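Local coordinates for protein acyl-CoA dehydrogenase (Mycobacterium thermoresistibile, PDB 3PFD) that probably oxidises saturated acyl-CoA thioesters to their 2,3-dehydroacyl-CoA products, using a bound flavin adenine dinucleotide as the electron carrier, at residues Thr346-Leu351 against Phe361-Met366. Numbering follows the deposited sequence.
Sequences TDAVQL and FPVERM. With FDA (dihydroflavine-adenine dinucleotide), chain B.
Val363, in the first turn of helix 363-373, rests its two methyl groups on the backbone and small side chains of helix 326-352. Its CG1 meets the methyl of Ala348, CB to CG1 4.1 Å; alanine suits this place because its small methyl leaves room for that branch. Val363 CG2 lies 3.9 Å from Val349 CA, against the backbone where the CA atoms of Val349 and Val363 are 5.5 Å apart. Val349 returns the packing: with CG1 anti to its backbone N (chi1 168°), CG2 is left beside that N and sits over the face of the peptide joining Val363 to Glu364, Val349 CG2 3.5 Å from Val363 O. The CG2 methyls of the two valines also touch, at 4.1 Å. Branching at the beta carbon keeps both valines compact and rigid.

Further out, Ala270 and Ala273 of helix 256-280 extend the apolar seam, touching Ala348 and Val363 respectively. The side chain of Glu364 leads away from the seam to a salt bridge with Arg368. The CB of Gln350 points away from residues 361-366, and its amide hydrogen-bonds to Lys371, Gln374 and Gln381 of the second subunit. Its backbone O accepts a hydrogen bond from the ribose hydroxyl O3B of the reduced flavin dinucleotide (2.8 Å). Van der Waals packing of methyls on methyls and backbone, without any hydrogen bond between the two segments, thus joins two helices of the C-terminal helical domain, one also presenting backbone and amide groups to the cofactor and subunit interface.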
# COMPACT_ATOMS: atom_id res chain seq x y z
N THR C 346 -8.62 10.62 2.49
CA THR C 346 -9.34 9.40 2.91
C THR C 346 -9.14 9.13 4.41
O THR C 346 -10.09 8.82 5.13
CB THR C 346 -8.93 8.15 2.08
OG1 THR C 346 -9.20 8.43 0.70
CG2 THR C 346 -9.73 6.92 2.46
N ASP C 347 -7.88 9.26 4.85
CA ASP C 347 -7.48 9.16 6.26
C ASP C 347 -8.10 10.24 7.16
O ASP C 347 -8.55 9.94 8.27
CB ASP C 347 -5.95 9.25 6.37
CG ASP C 347 -5.25 7.96 5.99
OD1 ASP C 347 -5.92 6.89 5.77
OD2 ASP C 347 -4.00 8.03 5.88
N ALA C 348 -8.11 11.48 6.69
CA ALA C 348 -8.65 12.58 7.48
C ALA C 348 -10.14 12.44 7.74
O ALA C 348 -10.62 12.69 8.85
CB ALA C 348 -8.32 13.94 6.82
N VAL C 349 -10.91 12.06 6.71
CA VAL C 349 -12.31 11.69 6.94
C VAL C 349 -12.39 10.63 8.06
O VAL C 349 -13.22 10.72 8.99
CB VAL C 349 -12.98 11.17 5.65
CG1 VAL C 349 -14.33 10.54 5.98
CG2 VAL C 349 -13.16 12.33 4.64
N GLN C 350 -11.52 9.62 7.95
CA GLN C 350 -11.51 8.53 8.91
C GLN C 350 -11.26 9.03 10.33
O GLN C 350 -11.93 8.58 11.28
CB GLN C 350 -10.45 7.47 8.52
CG GLN C 350 -10.47 6.21 9.41
CD GLN C 350 -11.73 5.36 9.20
OE1 GLN C 350 -12.36 5.46 8.15
NE2 GLN C 350 -12.08 4.51 10.18
N LEU C 351 -10.31 9.96 10.48
CA LEU C 351 -9.92 10.42 11.81
C LEU C 351 -10.98 11.25 12.55
O LEU C 351 -10.95 11.35 13.77
CB LEU C 351 -8.57 11.13 11.77
CG LEU C 351 -7.41 10.17 11.54
CD1 LEU C 351 -6.13 10.96 11.38
CD2 LEU C 351 -7.27 9.12 12.64
N PHE C 361 -18.19 19.29 8.59
CA PHE C 361 -16.76 19.53 8.58
C PHE C 361 -16.24 19.50 7.12
O PHE C 361 -16.94 18.99 6.24
CB PHE C 361 -16.05 18.54 9.51
CG PHE C 361 -16.30 18.83 10.96
CD1 PHE C 361 -15.53 19.79 11.63
CD2 PHE C 361 -17.34 18.22 11.64
CE1 PHE C 361 -15.77 20.10 12.97
CE2 PHE C 361 -17.60 18.51 12.98
CZ PHE C 361 -16.82 19.45 13.65
N PRO C 362 -15.06 20.10 6.86
CA PRO C 362 -14.56 20.23 5.48
C PRO C 362 -13.87 19.00 4.88
O PRO C 362 -13.63 18.96 3.67
CB PRO C 362 -13.54 21.38 5.59
CG PRO C 362 -13.01 21.28 6.99
CD PRO C 362 -14.14 20.73 7.84
N VAL C 363 -13.53 18.01 5.70
CA VAL C 363 -12.67 16.90 5.22
C VAL C 363 -13.33 16.02 4.14
O VAL C 363 -12.69 15.56 3.25
CB VAL C 363 -12.09 16.04 6.39
CG1 VAL C 363 -11.11 16.86 7.21
CG2 VAL C 363 -13.20 15.44 7.31
N GLU C 364 -14.63 15.82 4.26
CA GLU C 364 -15.48 15.18 3.27
C GLU C 364 -15.33 15.89 1.87
O GLU C 364 -15.10 15.24 0.83
CB GLU C 364 -16.87 15.36 3.91
CG GLU C 364 -18.08 14.96 3.28
CD GLU C 364 -18.53 15.87 2.20
OE1 GLU C 364 -18.74 17.10 2.38
OE2 GLU C 364 -18.72 15.27 1.15
N ARG C 365 -15.44 17.21 1.85
CA ARG C 365 -15.21 17.95 0.59
C ARG C 365 -13.77 17.79 0.08
O ARG C 365 -13.53 17.56 -1.12
CB ARG C 365 -15.55 19.43 0.77
CG ARG C 365 -15.25 20.26 -0.46
CD ARG C 365 -15.30 21.76 -0.13
NE ARG C 365 -14.14 22.29 0.59
CZ ARG C 365 -14.18 22.83 1.81
NH1 ARG C 365 -15.31 22.85 2.52
NH2 ARG C 365 -13.07 23.32 2.36
N MET C 366 -12.82 17.91 0.99
CA MET C 366 -11.42 17.70 0.66
C MET C 366 -11.12 16.35 -0.03
O MET C 366 -10.31 16.27 -0.97
CB MET C 366 -10.57 17.87 1.91
CG MET C 366 -10.50 19.35 2.40
SD MET C 366 -9.80 19.38 4.06
CE MET C 366 -9.90 21.11 4.45
PA FDA B . -15.00 8.85 17.44
O1A FDA B . -15.30 7.70 18.37
O2A FDA B . -14.83 10.25 17.94
O5B FDA B . -13.67 8.48 16.61
C5B FDA B . -12.91 9.48 15.95
C4B FDA B . -11.66 8.80 15.41
O4B FDA B . -10.88 8.35 16.54
C3B FDA B . -11.95 7.56 14.57
O3B FDA B . -10.93 7.40 13.59
C2B FDA B . -11.70 6.42 15.53
O2B FDA B . -11.33 5.21 14.87
C1B FDA B . -10.57 6.95 16.40
N9A FDA B . -10.51 6.25 17.71
C8A FDA B . -11.42 6.34 18.70
N7A FDA B . -11.02 5.55 19.72
C5A FDA B . -9.84 4.97 19.38
C6A FDA B . -8.97 4.07 20.03
N6A FDA B . -9.25 3.60 21.28
N1A FDA B . -7.85 3.65 19.37
C2A FDA B . -7.56 4.11 18.13
N3A FDA B . -8.38 4.97 17.51
C4A FDA B . -9.52 5.41 18.10
N1 FDA B . -24.81 4.40 15.49
C2 FDA B . -25.97 3.90 15.97
O2 FDA B . -26.19 3.82 17.19
N3 FDA B . -26.95 3.51 15.11
C4 FDA B . -26.78 3.56 13.78
O4 FDA B . -27.71 3.16 13.06
C4X FDA B . -25.57 4.05 13.25
N5 FDA B . -25.51 4.39 11.95
C5X FDA B . -24.53 5.21 11.48
C6 FDA B . -24.70 5.85 10.24
C7 FDA B . -23.83 6.87 9.84
C7M FDA B . -24.06 7.53 8.50
C8 FDA B . -22.77 7.27 10.66
C8M FDA B . -21.81 8.39 10.26
C9 FDA B . -22.62 6.64 11.89
C9A FDA B . -23.47 5.62 12.31
N10 FDA B . -23.47 5.21 13.67
C10 FDA B . -24.59 4.48 14.15
C1' FDA B . -22.44 5.71 14.61
C2' FDA B . -21.04 5.15 14.33
O2' FDA B . -20.97 3.80 14.82
C3' FDA B . -19.97 6.05 14.95
O3' FDA B . -19.72 7.15 14.06
C4' FDA B . -18.66 5.29 15.15
O4' FDA B . -18.88 4.30 16.16
C5' FDA B . -17.50 6.21 15.54
O5' FDA B . -17.88 7.10 16.60
P FDA B . -17.66 8.68 16.40
O1P FDA B . -18.30 9.10 15.12
O2P FDA B . -18.08 9.35 17.72
O3P FDA B . -16.07 8.83 16.22